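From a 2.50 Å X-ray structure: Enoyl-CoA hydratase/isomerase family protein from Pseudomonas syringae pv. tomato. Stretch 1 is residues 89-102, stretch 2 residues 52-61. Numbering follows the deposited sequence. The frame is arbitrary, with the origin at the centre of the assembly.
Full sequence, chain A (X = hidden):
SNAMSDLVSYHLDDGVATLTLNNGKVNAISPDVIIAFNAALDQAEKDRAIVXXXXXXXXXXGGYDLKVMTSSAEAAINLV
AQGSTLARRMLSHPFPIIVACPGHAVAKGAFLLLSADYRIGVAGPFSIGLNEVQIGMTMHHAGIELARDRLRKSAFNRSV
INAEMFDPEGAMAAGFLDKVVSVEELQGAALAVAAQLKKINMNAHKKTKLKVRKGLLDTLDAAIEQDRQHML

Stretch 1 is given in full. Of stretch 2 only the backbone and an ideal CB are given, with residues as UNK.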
# COMPACT_ATOMS: atom_id res chain seq x y z
N ARG A 89 -7.16 -6.91 1.56
CA ARG A 89 -8.46 -6.36 1.25
C ARG A 89 -8.29 -5.44 0.07
O ARG A 89 -9.10 -5.45 -0.83
CB ARG A 89 -9.08 -5.62 2.43
CG ARG A 89 -10.28 -4.82 2.04
CD ARG A 89 -10.81 -3.98 3.17
NE ARG A 89 -12.09 -3.44 2.76
CZ ARG A 89 -12.86 -2.68 3.51
NH1 ARG A 89 -12.48 -2.35 4.73
NH2 ARG A 89 -14.00 -2.28 3.04
N MSE A 90 -7.19 -4.69 0.04
CA MSE A 90 -6.96 -3.77 -1.06
C MSE A 90 -6.82 -4.49 -2.36
O MSE A 90 -7.25 -4.01 -3.40
CB MSE A 90 -5.72 -2.90 -0.82
CG MSE A 90 -5.93 -1.85 0.23
SE MSE A 90 -4.28 -0.94 0.83
CE MSE A 90 -3.78 0.09 -0.78
N LEU A 91 -6.18 -5.64 -2.33
CA LEU A 91 -5.95 -6.41 -3.57
C LEU A 91 -7.22 -7.11 -4.00
O LEU A 91 -7.34 -7.60 -5.13
CB LEU A 91 -4.84 -7.42 -3.37
CG LEU A 91 -3.44 -6.81 -3.28
CD1 LEU A 91 -2.52 -7.82 -2.58
CD2 LEU A 91 -2.98 -6.59 -4.69
N SER A 92 -8.20 -7.16 -3.10
CA SER A 92 -9.46 -7.79 -3.51
C SER A 92 -10.59 -6.74 -3.60
O SER A 92 -11.73 -7.09 -3.81
CB SER A 92 -9.83 -9.01 -2.69
OG SER A 92 -9.81 -8.68 -1.37
N HIS A 93 -10.22 -5.46 -3.60
CA HIS A 93 -11.19 -4.43 -3.61
C HIS A 93 -12.03 -4.43 -4.91
O HIS A 93 -11.48 -4.51 -6.00
CB HIS A 93 -10.49 -3.08 -3.41
CG HIS A 93 -11.42 -1.96 -3.08
ND1 HIS A 93 -12.15 -1.92 -1.90
CD2 HIS A 93 -11.79 -0.85 -3.79
CE1 HIS A 93 -12.88 -0.82 -1.87
NE2 HIS A 93 -12.69 -0.16 -3.01
N PRO A 94 -13.33 -4.23 -4.80
CA PRO A 94 -14.17 -4.37 -6.01
C PRO A 94 -14.01 -3.28 -7.08
O PRO A 94 -14.45 -3.48 -8.22
CB PRO A 94 -15.59 -4.49 -5.47
CG PRO A 94 -15.57 -3.90 -4.10
CD PRO A 94 -14.12 -4.06 -3.58
N PHE A 95 -13.33 -2.19 -6.76
CA PHE A 95 -13.07 -1.11 -7.72
C PHE A 95 -11.54 -0.83 -7.71
O PHE A 95 -10.84 -1.23 -6.76
CB PHE A 95 -13.89 0.18 -7.38
CG PHE A 95 -15.33 -0.10 -7.25
CD1 PHE A 95 -16.16 -0.02 -8.36
CD2 PHE A 95 -15.85 -0.52 -6.03
CE1 PHE A 95 -17.49 -0.34 -8.26
CE2 PHE A 95 -17.19 -0.86 -5.92
CZ PHE A 95 -18.00 -0.80 -7.05
N PRO A 96 -11.04 -0.15 -8.76
CA PRO A 96 -9.62 0.06 -8.90
C PRO A 96 -9.05 0.89 -7.74
O PRO A 96 -9.67 1.86 -7.33
CB PRO A 96 -9.53 0.81 -10.24
CG PRO A 96 -10.74 0.27 -11.06
CD PRO A 96 -11.78 0.31 -9.96
N ILE A 97 -7.90 0.49 -7.21
CA ILE A 97 -7.16 1.30 -6.26
C ILE A 97 -5.86 1.87 -6.88
O ILE A 97 -4.98 1.12 -7.39
CB ILE A 97 -6.88 0.56 -4.97
CG1 ILE A 97 -8.21 0.09 -4.35
CG2 ILE A 97 -6.18 1.49 -3.94
CD1 ILE A 97 -8.03 -0.69 -3.04
N ILE A 98 -5.78 3.21 -6.87
CA ILE A 98 -4.60 3.95 -7.28
C ILE A 98 -3.88 4.36 -6.02
O ILE A 98 -4.50 4.81 -5.03
CB ILE A 98 -4.97 5.20 -8.09
CG1 ILE A 98 -5.83 4.82 -9.28
CG2 ILE A 98 -3.74 5.92 -8.61
CD1 ILE A 98 -6.42 6.09 -10.10
N VAL A 99 -2.58 4.15 -6.00
CA VAL A 99 -1.79 4.71 -4.89
C VAL A 99 -0.95 5.78 -5.52
O VAL A 99 -0.22 5.54 -6.53
CB VAL A 99 -0.91 3.64 -4.16
CG1 VAL A 99 -0.01 4.33 -3.08
CG2 VAL A 99 -1.81 2.61 -3.52
N ALA A 100 -1.10 6.98 -4.97
CA ALA A 100 -0.43 8.16 -5.45
C ALA A 100 0.60 8.52 -4.38
O ALA A 100 0.24 9.12 -3.33
CB ALA A 100 -1.42 9.30 -5.62
N CYS A 101 1.86 8.20 -4.63
CA CYS A 101 2.83 8.30 -3.57
C CYS A 101 3.52 9.67 -3.61
O CYS A 101 4.21 9.95 -4.58
CB CYS A 101 3.81 7.13 -3.64
SG CYS A 101 5.32 7.42 -2.74
N PRO A 102 3.32 10.53 -2.58
CA PRO A 102 3.87 11.91 -2.71
C PRO A 102 5.36 12.10 -2.30
O PRO A 102 5.84 13.22 -2.27
CB PRO A 102 2.90 12.78 -1.88
CG PRO A 102 2.09 11.87 -1.05
CD PRO A 102 2.50 10.42 -1.36
N UNK A 52 -8.24 6.54 -4.79
CA UNK A 52 -6.85 7.09 -4.81
C UNK A 52 -6.34 7.17 -3.34
O UNK A 52 -6.88 7.94 -2.57
CB UNK A 52 -6.81 8.47 -5.47
N UNK A 53 -5.34 6.38 -2.96
CA UNK A 53 -4.76 6.46 -1.63
C UNK A 53 -3.51 7.33 -1.79
O UNK A 53 -2.73 7.13 -2.71
CB UNK A 53 -4.44 5.08 -1.05
N UNK A 54 -3.34 8.31 -0.91
CA UNK A 54 -2.18 9.20 -0.94
C UNK A 54 -1.77 9.58 0.50
O UNK A 54 -2.46 9.24 1.46
CB UNK A 54 -2.49 10.45 -1.76
N UNK A 55 -0.65 10.26 0.67
CA UNK A 55 -0.21 10.62 2.00
C UNK A 55 -0.10 12.13 2.18
O UNK A 55 -0.97 12.88 1.73
CB UNK A 55 1.14 9.96 2.30
N UNK A 56 0.97 12.58 2.83
CA UNK A 56 1.23 14.00 3.00
C UNK A 56 2.37 14.42 2.08
O UNK A 56 3.06 13.57 1.50
CB UNK A 56 1.56 14.32 4.46
N UNK A 57 2.57 15.72 1.90
CA UNK A 57 3.69 16.03 0.99
C UNK A 57 4.99 15.41 1.46
O UNK A 57 5.27 15.40 2.66
CB UNK A 57 3.87 17.54 0.86
N UNK A 58 5.74 14.85 0.51
CA UNK A 58 7.01 14.25 0.74
C UNK A 58 6.95 12.87 1.35
O UNK A 58 7.98 12.23 1.52
CB UNK A 58 7.84 15.17 1.64
N UNK A 59 5.76 12.38 1.72
CA UNK A 59 5.68 11.05 2.34
C UNK A 59 4.34 10.28 2.15
O UNK A 59 3.26 10.76 2.56
CB UNK A 59 5.94 11.21 3.84
N UNK A 60 4.43 9.06 1.58
CA UNK A 60 3.32 8.09 1.62
C UNK A 60 3.19 7.49 3.02
O UNK A 60 2.14 7.69 3.72
CB UNK A 60 3.53 6.98 0.59
N UNK A 61 4.23 6.78 3.45
CA UNK A 61 4.26 6.25 4.81
C UNK A 61 5.63 5.65 5.06
O UNK A 61 6.20 5.05 4.16
CB UNK A 61 3.16 5.21 5.03

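Position 52 lies in a strand that runs parallel to 97-100 and pairs with I98. Its CB lies on the same face of the sheet as I98 and A100, 5.5 Å from A100 CB, and the side chains of both neighbours are wholly aliphatic; a branched aliphatic residue would suit, valine, leucine or isoleucine alike. The residue is I52. Its CG1 lies 4.1 Å from I98 CD1 and its CG2 3.9 Å from A100 CB, so it spans both neighbours.

Position 53 pairs with V99 and faces the other side of the sheet. The ideal CB stands 4.4 Å from V99 CG2 and 4.9 Å from I97 CG2, an apolar setting for a beta-branched or other aliphatic side chain. It is V53, whose N donates to I98 O at 2.7 Å and whose O accepts from A100 N at 2.8 Å, both nearly straight. V53 CG2 reaches I97 CG2 at 4.0 Å and, more distantly, the selenomethionine M90 at its CE, 4.4 Å.

At position 54 the CB is 3.4 Å from A100 O, and no amide hydrogen bond from stretch 2 reaches that carbonyl. A short donor, serine or threonine, fits, and extended angles favour the branched one. The residue is T54: OG1 donates to A100 O at 2.7 Å, while P102 CG packs 3.5 Å from the same OG1.

At position 55 any CB would fall 2.3 Å from the carbonyl oxygen of 59, within its own stretch, so glycine is required: G55.

Positions 56 to 59 form a type II turn. At 56 and 57 CB points away from stretch 1, leaving the choice wide, although phi of -57° at 57 suits proline. They are Q56 and P57; Q56 O lies 3.2 Å from P102 CG, and the Q56 side chain bonds elsewhere in the structure. At 58, phi of 78° favours glycine, and G58 N makes a weak hydrogen bond to P102 O at 3.2 Å. Position 59 points away and tolerates many residues; it is I59.

Position 60, where the chain turns a corner, has its CB 3.8 Å from C101 SG and 4.1 Å from P102 CD, inviting a medium-sized apolar group. L60 provides it: CD2 extends to V99 CG1 at 3.7 Å, and CB sits 4.0 Å from P102 CD.

Position 61 is out of reach, so stretch 1 sets no preference; it is S61.

Stretch 2, residues 52-61: IVTGQPGILS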
# COMPACT_ATOMS: atom_id res chain seq x y z
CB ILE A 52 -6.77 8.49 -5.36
CG1 ILE A 52 -7.10 8.53 -6.83
CG2 ILE A 52 -5.32 9.00 -5.30
CD1 ILE A 52 -6.93 9.99 -7.45
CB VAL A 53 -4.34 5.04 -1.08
CG1 VAL A 53 -3.67 5.15 0.29
CG2 VAL A 53 -5.53 4.11 -0.96
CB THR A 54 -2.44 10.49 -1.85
OG1 THR A 54 -1.18 11.11 -2.20
CG2 THR A 54 -3.35 11.54 -1.16
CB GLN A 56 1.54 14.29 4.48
CG GLN A 56 0.29 14.19 5.40
CD GLN A 56 -0.85 15.06 4.86
OE1 GLN A 56 -0.69 16.27 4.68
NE2 GLN A 56 -1.99 14.44 4.57
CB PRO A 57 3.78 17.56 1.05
CG PRO A 57 2.34 17.97 1.34
CD PRO A 57 1.88 16.94 2.37
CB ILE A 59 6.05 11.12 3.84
CG1 ILE A 59 6.06 9.74 4.45
CG2 ILE A 59 5.08 12.00 4.60
CD1 ILE A 59 7.42 9.32 4.90
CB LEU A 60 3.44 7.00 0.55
CG LEU A 60 2.33 5.92 0.64
CD1 LEU A 60 0.95 6.58 0.54
CD2 LEU A 60 2.51 4.79 -0.45
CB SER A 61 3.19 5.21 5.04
OG SER A 61 3.38 4.58 6.26
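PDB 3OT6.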